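F420-reducing hydrogenase, subunit beta (Methanothermobacter marburgensis, PDB 4OMF) probably passes electrons from hydrogen oxidation to coenzyme F420 through its iron-sulfur cluster and FAD, as the beta subunit of the F420-reducing hydrogenase. Local coordinates at residues L37-G49 with A88-V100. Numbering follows the deposited sequence.
With FAD (flavin-adenine dinucleotide), chain R.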
loop_
_atom_site.group_PDB
_atom_site.type_symbol
_atom_site.label_atom_id
_atom_site.label_comp_id
_atom_site.label_asym_id
_atom_site.label_seq_id
_atom_site.Cartn_x
_atom_site.Cartn_y
_atom_site.Cartn_z
ATOM N N LEU C 37 -3.301 -28.598 -30.122
ATOM C CA LEU C 37 -1.865 -28.291 -30.204
ATOM C C LEU C 37 -1.225 -28.953 -31.432
ATOM O O LEU C 37 -0.545 -28.291 -32.230
ATOM C CB LEU C 37 -1.164 -28.733 -28.919
ATOM C CG LEU C 37 0.326 -28.422 -28.789
ATOM C CD1 LEU C 37 0.569 -26.914 -28.803
ATOM C CD2 LEU C 37 0.886 -29.044 -27.519
ATOM N N ASP C 38 -1.465 -30.253 -31.608
ATOM C CA ASP C 38 -0.897 -30.977 -32.739
ATOM C C ASP C 38 -1.386 -30.447 -34.080
ATOM O O ASP C 38 -0.649 -30.487 -35.062
ATOM C CB ASP C 38 -1.221 -32.471 -32.645
ATOM C CG ASP C 38 -0.602 -33.278 -33.769
ATOM O OD1 ASP C 38 0.641 -33.420 -33.794
ATOM O OD2 ASP C 38 -1.364 -33.786 -34.624
ATOM N N GLU C 39 -2.627 -29.970 -34.129
ATOM C CA GLU C 39 -3.178 -29.436 -35.376
ATOM C C GLU C 39 -2.796 -27.974 -35.639
ATOM O O GLU C 39 -3.076 -27.440 -36.716
ATOM C CB GLU C 39 -4.696 -29.566 -35.377
ATOM C CG GLU C 39 -5.160 -30.992 -35.549
ATOM C CD GLU C 39 -4.812 -31.559 -36.909
ATOM O OE1 GLU C 39 -5.096 -30.874 -37.920
ATOM O OE2 GLU C 39 -4.255 -32.682 -36.961
ATOM N N GLY C 40 -2.169 -27.326 -34.663
ATOM C CA GLY C 40 -1.871 -25.911 -34.784
ATOM C C GLY C 40 -3.058 -24.985 -34.554
ATOM O O GLY C 40 -2.998 -23.794 -34.865
ATOM N N ILE C 41 -4.148 -25.518 -34.011
ATOM C CA ILE C 41 -5.276 -24.675 -33.629
ATOM C C ILE C 41 -4.883 -23.811 -32.436
ATOM O O ILE C 41 -5.287 -22.648 -32.329
ATOM C CB ILE C 41 -6.517 -25.526 -33.312
ATOM C CG1 ILE C 41 -7.022 -26.195 -34.592
ATOM C CG2 ILE C 41 -7.619 -24.674 -32.718
ATOM C CD1 ILE C 41 -7.970 -27.336 -34.328
ATOM N N ILE C 42 -4.060 -24.376 -31.558
ATOM C CA ILE C 42 -3.425 -23.603 -30.505
ATOM C C ILE C 42 -1.931 -23.849 -30.533
ATOM O O ILE C 42 -1.466 -24.841 -31.125
ATOM C CB ILE C 42 -3.980 -23.944 -29.094
ATOM C CG1 ILE C 42 -3.710 -25.412 -28.718
ATOM C CG2 ILE C 42 -5.476 -23.577 -29.006
ATOM C CD1 ILE C 42 -4.327 -25.831 -27.362
ATOM N N GLU C 43 -1.179 -22.953 -29.892
ATOM C CA GLU C 43 0.285 -23.063 -29.829
ATOM C C GLU C 43 0.744 -23.387 -28.406
ATOM O O GLU C 43 1.930 -23.676 -28.155
ATOM C CB GLU C 43 0.942 -21.762 -30.314
ATOM C CG GLU C 43 0.615 -21.454 -31.772
ATOM C CD GLU C 43 0.957 -20.032 -32.198
ATOM O OE1 GLU C 43 1.065 -19.137 -31.331
ATOM O OE2 GLU C 43 1.117 -19.819 -33.420
ATOM N N GLY C 44 -0.205 -23.339 -27.479
ATOM C CA GLY C 44 0.069 -23.645 -26.089
ATOM C C GLY C 44 -1.235 -23.589 -25.322
ATOM O O GLY C 44 -2.260 -23.124 -25.853
ATOM N N ALA C 45 -1.215 -24.061 -24.081
ATOM C CA ALA C 45 -2.399 -23.949 -23.244
ATOM C C ALA C 45 -2.035 -23.734 -21.789
ATOM O O ALA C 45 -1.051 -24.273 -21.316
ATOM C CB ALA C 45 -3.276 -25.208 -23.383
ATOM N N VAL C 46 -2.846 -22.965 -21.076
ATOM C CA VAL C 46 -2.622 -22.791 -19.640
ATOM C C VAL C 46 -3.378 -23.911 -18.933
ATOM O O VAL C 46 -4.558 -24.148 -19.231
ATOM C CB VAL C 46 -3.097 -21.398 -19.127
ATOM C CG1 VAL C 46 -3.047 -21.367 -17.594
ATOM C CG2 VAL C 46 -2.209 -20.282 -19.701
ATOM N N VAL C 47 -2.669 -24.638 -18.062
ATOM C CA VAL C 47 -3.215 -25.770 -17.324
ATOM C C VAL C 47 -2.761 -25.757 -15.865
ATOM O O VAL C 47 -1.827 -25.043 -15.513
ATOM C CB VAL C 47 -2.796 -27.113 -17.942
ATOM C CG1 VAL C 47 -3.429 -27.292 -19.339
ATOM C CG2 VAL C 47 -1.283 -27.209 -18.006
ATOM N N ALA C 48 -3.408 -26.568 -15.033
ATOM C CA ALA C 48 -3.008 -26.706 -13.635
ATOM C C ALA C 48 -1.931 -27.769 -13.479
ATOM O O ALA C 48 -2.251 -28.942 -13.328
ATOM C CB ALA C 48 -4.221 -27.049 -12.760
ATOM N N GLY C 49 -0.665 -27.358 -13.523
ATOM C CA GLY C 49 0.444 -28.295 -13.487
ATOM C C GLY C 49 0.937 -28.548 -12.075
ATOM O O GLY C 49 0.432 -27.954 -11.122
ATOM N N ALA C 88 1.359 -15.902 -21.216
ATOM C CA ALA C 88 1.358 -16.846 -22.325
ATOM C C ALA C 88 1.426 -16.135 -23.670
ATOM O O ALA C 88 2.064 -16.632 -24.590
ATOM C CB ALA C 88 0.117 -17.752 -22.246
ATOM N N VAL C 89 0.847 -14.940 -23.771
ATOM C CA VAL C 89 0.863 -14.242 -25.061
ATOM C C VAL C 89 1.978 -13.185 -25.120
ATOM O O VAL C 89 2.177 -12.540 -26.160
ATOM C CB VAL C 89 -0.499 -13.599 -25.375
ATOM C CG1 VAL C 89 -1.608 -14.687 -25.471
ATOM C CG2 VAL C 89 -0.865 -12.523 -24.343
ATOM N N ARG C 90 2.714 -13.009 -24.025
ATOM C CA ARG C 90 3.874 -12.116 -24.065
ATOM C C ARG C 90 5.138 -12.938 -24.294
ATOM O O ARG C 90 5.409 -13.312 -25.429
ATOM C CB ARG C 90 3.945 -11.263 -22.802
ATOM C CG ARG C 90 2.663 -10.413 -22.610
ATOM C CD ARG C 90 2.507 -9.311 -23.659
ATOM N NE ARG C 90 1.609 -8.277 -23.142
ATOM C CZ ARG C 90 0.368 -8.067 -23.577
ATOM N NH1 ARG C 90 -0.136 -8.786 -24.575
ATOM N NH2 ARG C 90 -0.360 -7.112 -23.022
ATOM N N GLN C 91 5.905 -13.243 -23.243
ATOM C CA GLN C 91 7.200 -13.883 -23.475
ATOM C C GLN C 91 7.090 -15.278 -24.081
ATOM O O GLN C 91 8.026 -15.722 -24.743
ATOM C CB GLN C 91 8.023 -13.957 -22.175
ATOM C CG GLN C 91 8.600 -12.605 -21.732
ATOM C CD GLN C 91 7.621 -11.755 -20.937
ATOM O OE1 GLN C 91 6.488 -12.155 -20.665
ATOM N NE2 GLN C 91 8.059 -10.561 -20.572
ATOM N N TYR C 92 5.984 -15.987 -23.870
ATOM C CA TYR C 92 5.886 -17.320 -24.502
ATOM C C TYR C 92 5.596 -17.217 -26.006
ATOM O O TYR C 92 5.792 -18.194 -26.754
ATOM C CB TYR C 92 4.822 -18.186 -23.827
ATOM C CG TYR C 92 5.252 -18.732 -22.480
ATOM C CD1 TYR C 92 5.824 -19.997 -22.375
ATOM C CD2 TYR C 92 5.084 -17.987 -21.320
ATOM C CE1 TYR C 92 6.225 -20.504 -21.137
ATOM C CE2 TYR C 92 5.474 -18.490 -20.080
ATOM C CZ TYR C 92 6.043 -19.745 -20.005
ATOM O OH TYR C 92 6.424 -20.232 -18.778
ATOM N N GLY C 93 5.139 -16.043 -26.446
ATOM C CA GLY C 93 5.003 -15.758 -27.876
ATOM C C GLY C 93 3.738 -16.308 -28.540
ATOM O O GLY C 93 3.608 -16.275 -29.771
ATOM N N ILE C 94 2.801 -16.816 -27.732
ATOM C CA ILE C 94 1.642 -17.536 -28.252
ATOM C C ILE C 94 0.576 -16.587 -28.807
ATOM O O ILE C 94 0.223 -15.605 -28.159
ATOM C CB ILE C 94 1.028 -18.427 -27.149
ATOM C CG1 ILE C 94 1.998 -19.546 -26.764
ATOM C CG2 ILE C 94 -0.372 -18.965 -27.541
ATOM C CD1 ILE C 94 1.697 -20.126 -25.344
ATOM N N GLU C 95 0.097 -16.863 -30.017
ATOM C CA GLU C 95 -0.968 -16.051 -30.610
ATOM C C GLU C 95 -2.277 -16.821 -30.751
ATOM O O GLU C 95 -3.316 -16.239 -31.089
ATOM C CB GLU C 95 -0.531 -15.501 -31.970
ATOM C CG GLU C 95 0.490 -14.370 -31.773
ATOM C CD GLU C 95 1.028 -13.792 -33.079
ATOM O OE1 GLU C 95 0.944 -14.471 -34.130
ATOM O OE2 GLU C 95 1.562 -12.657 -33.028
ATOM N N LYS C 96 -2.210 -18.119 -30.482
ATOM C CA LYS C 96 -3.383 -19.013 -30.482
ATOM C C LYS C 96 -3.395 -19.818 -29.192
ATOM O O LYS C 96 -2.674 -20.802 -29.064
ATOM C CB LYS C 96 -3.354 -19.965 -31.676
ATOM C CG LYS C 96 -3.531 -19.310 -33.057
ATOM C CD LYS C 96 -3.001 -20.260 -34.163
ATOM C CE LYS C 96 -3.656 -20.007 -35.506
ATOM N NZ LYS C 96 -3.536 -18.577 -35.905
ATOM N N LEU C 97 -4.210 -19.392 -28.238
ATOM C CA LEU C 97 -4.106 -19.912 -26.892
ATOM C C LEU C 97 -5.284 -20.803 -26.509
ATOM O O LEU C 97 -6.440 -20.493 -26.822
ATOM C CB LEU C 97 -3.998 -18.744 -25.901
ATOM C CG LEU C 97 -3.742 -19.092 -24.428
ATOM C CD1 LEU C 97 -2.461 -19.893 -24.297
ATOM C CD2 LEU C 97 -3.676 -17.814 -23.589
ATOM N N GLY C 98 -4.991 -21.883 -25.794
ATOM C CA GLY C 98 -6.026 -22.699 -25.179
ATOM C C GLY C 98 -5.965 -22.592 -23.662
ATOM O O GLY C 98 -4.949 -22.169 -23.099
ATOM N N THR C 99 -7.048 -22.969 -22.978
ATOM C CA THR C 99 -6.946 -23.086 -21.529
ATOM C C THR C 99 -8.049 -23.977 -21.002
ATOM O O THR C 99 -9.030 -24.246 -21.700
ATOM C CB THR C 99 -7.018 -21.701 -20.818
ATOM O OG1 THR C 99 -6.677 -21.865 -19.430
ATOM C CG2 THR C 99 -8.416 -21.098 -20.945
ATOM N N VAL C 100 -7.873 -24.446 -19.779
ATOM C CA VAL C 100 -8.931 -25.152 -19.082
ATOM C C VAL C 100 -9.320 -24.292 -17.887
ATOM O O VAL C 100 -8.450 -23.651 -17.269
ATOM C CB VAL C 100 -8.482 -26.565 -18.639
ATOM C CG1 VAL C 100 -7.199 -26.490 -17.833
ATOM C CG2 VAL C 100 -9.612 -27.291 -17.862
HETATM P PA FAD R . -7.908 -34.612 -17.710
HETATM O O1A FAD R . -7.753 -35.403 -16.438
HETATM O O2A FAD R . -7.404 -35.087 -19.041
HETATM O O5B FAD R . -7.261 -33.179 -17.455
HETATM C C5B FAD R . -7.764 -32.468 -16.315
HETATM C C4B FAD R . -7.500 -30.980 -16.551
HETATM O O4B FAD R . -8.042 -30.230 -15.463
HETATM C C3B FAD R . -6.001 -30.712 -16.602
HETATM O O3B FAD R . -5.644 -29.917 -17.742
HETATM C C2B FAD R . -5.748 -29.923 -15.325
HETATM O O2B FAD R . -4.717 -28.943 -15.528
HETATM C C1B FAD R . -7.088 -29.274 -15.032
HETATM N N9A FAD R . -7.228 -29.031 -13.585
HETATM C C8A FAD R . -7.070 -29.950 -12.616
HETATM N N7A FAD R . -7.285 -29.399 -11.397
HETATM C C5A FAD R . -7.591 -28.089 -11.611
HETATM C C6A FAD R . -7.909 -26.926 -10.752
HETATM N N6A FAD R . -7.938 -27.033 -9.398
HETATM N N1A FAD R . -8.170 -25.763 -11.371
HETATM C C2A FAD R . -8.112 -25.619 -12.712
HETATM N N3A FAD R . -7.816 -26.631 -13.563
HETATM C C4A FAD R . -7.554 -27.861 -13.056
HETATM N N1 FAD R . -16.654 -32.642 -12.375
HETATM C C2 FAD R . -18.031 -32.825 -12.276
HETATM O O2 FAD R . -18.582 -33.653 -13.028
HETATM N N3 FAD R . -18.739 -32.116 -11.316
HETATM C C4 FAD R . -18.107 -31.200 -10.499
HETATM O O4 FAD R . -18.790 -30.554 -9.674
HETATM C C4X FAD R . -16.737 -31.500 -10.149
HETATM N N5 FAD R . -16.114 -30.567 -9.176
HETATM C C5X FAD R . -14.851 -30.003 -9.669
HETATM C C6 FAD R . -14.252 -29.068 -8.809
HETATM C C7 FAD R . -12.948 -28.624 -9.061
HETATM C C7M FAD R . -12.295 -27.601 -8.142
HETATM C C8 FAD R . -12.269 -29.145 -10.160
HETATM C C8M FAD R . -10.853 -28.751 -10.535
HETATM C C9 FAD R . -12.859 -30.097 -11.019
HETATM C C9A FAD R . -14.129 -30.605 -10.723
HETATM N N10 FAD R . -14.770 -31.484 -11.634
HETATM C C10 FAD R . -15.993 -32.050 -11.323
HETATM C "C1'" FAD R . -14.232 -31.804 -12.971
HETATM C "C2'" FAD R . -13.420 -33.072 -13.029
HETATM O "O2'" FAD R . -12.974 -33.519 -11.833
HETATM C "C3'" FAD R . -12.557 -33.096 -14.065
HETATM O "O3'" FAD R . -11.495 -32.268 -13.909
HETATM C "C4'" FAD R . -13.158 -33.090 -15.461
HETATM O "O4'" FAD R . -14.145 -34.130 -15.628
HETATM C "C5'" FAD R . -12.066 -33.211 -16.529
HETATM O "O5'" FAD R . -11.603 -34.551 -16.590
HETATM P P FAD R . -10.801 -35.092 -17.865
HETATM O O1P FAD R . -11.609 -34.703 -19.083
HETATM O O2P FAD R . -10.466 -36.542 -17.670
HETATM O O3P FAD R . -9.462 -34.166 -17.854
#
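A45 and V46 run parallel to G98 and T99, strand axes 17° askew, joined by G98 N to G44 O and V46 N to G98 O (both 3.0 Å). Glycine suits G98 and G44: a CB would strike I42 CD1 or I94 CD1 respectively. With chi1 at -170°, T99 turns OG1 away from its own N and alongside V46, donating to V46 O from above the carbonyl plane (3.1 Å). E43 N bonds K96 O (2.7 Å), and the E43 side chain, extended beyond CG, brings OE1 to the N-H of E95, nearly along the C-O axis (2.8 Å, 174°). A carboxylate suits E43 because OE2 also serves a basic side chain of a neighbouring protein chain. With an alanine here, E95 N would probably lose its acceptor and that basic group its salt-bridge partner. K96 covers the G40 and I41 carbonyls with its aliphatic part, its amino end leading away. Towards the strands' C-terminal ends, V47, A48 and V100 line the FAD pocket at the adenosine ribose; A48 N bonds FAD O2B (2.8 Å), its small side chain against the adenine. Strands 56-62 and 126-132 flank the pair; helix 28-39 packs on I42 and V100, helix 85-89 on V46 and T99.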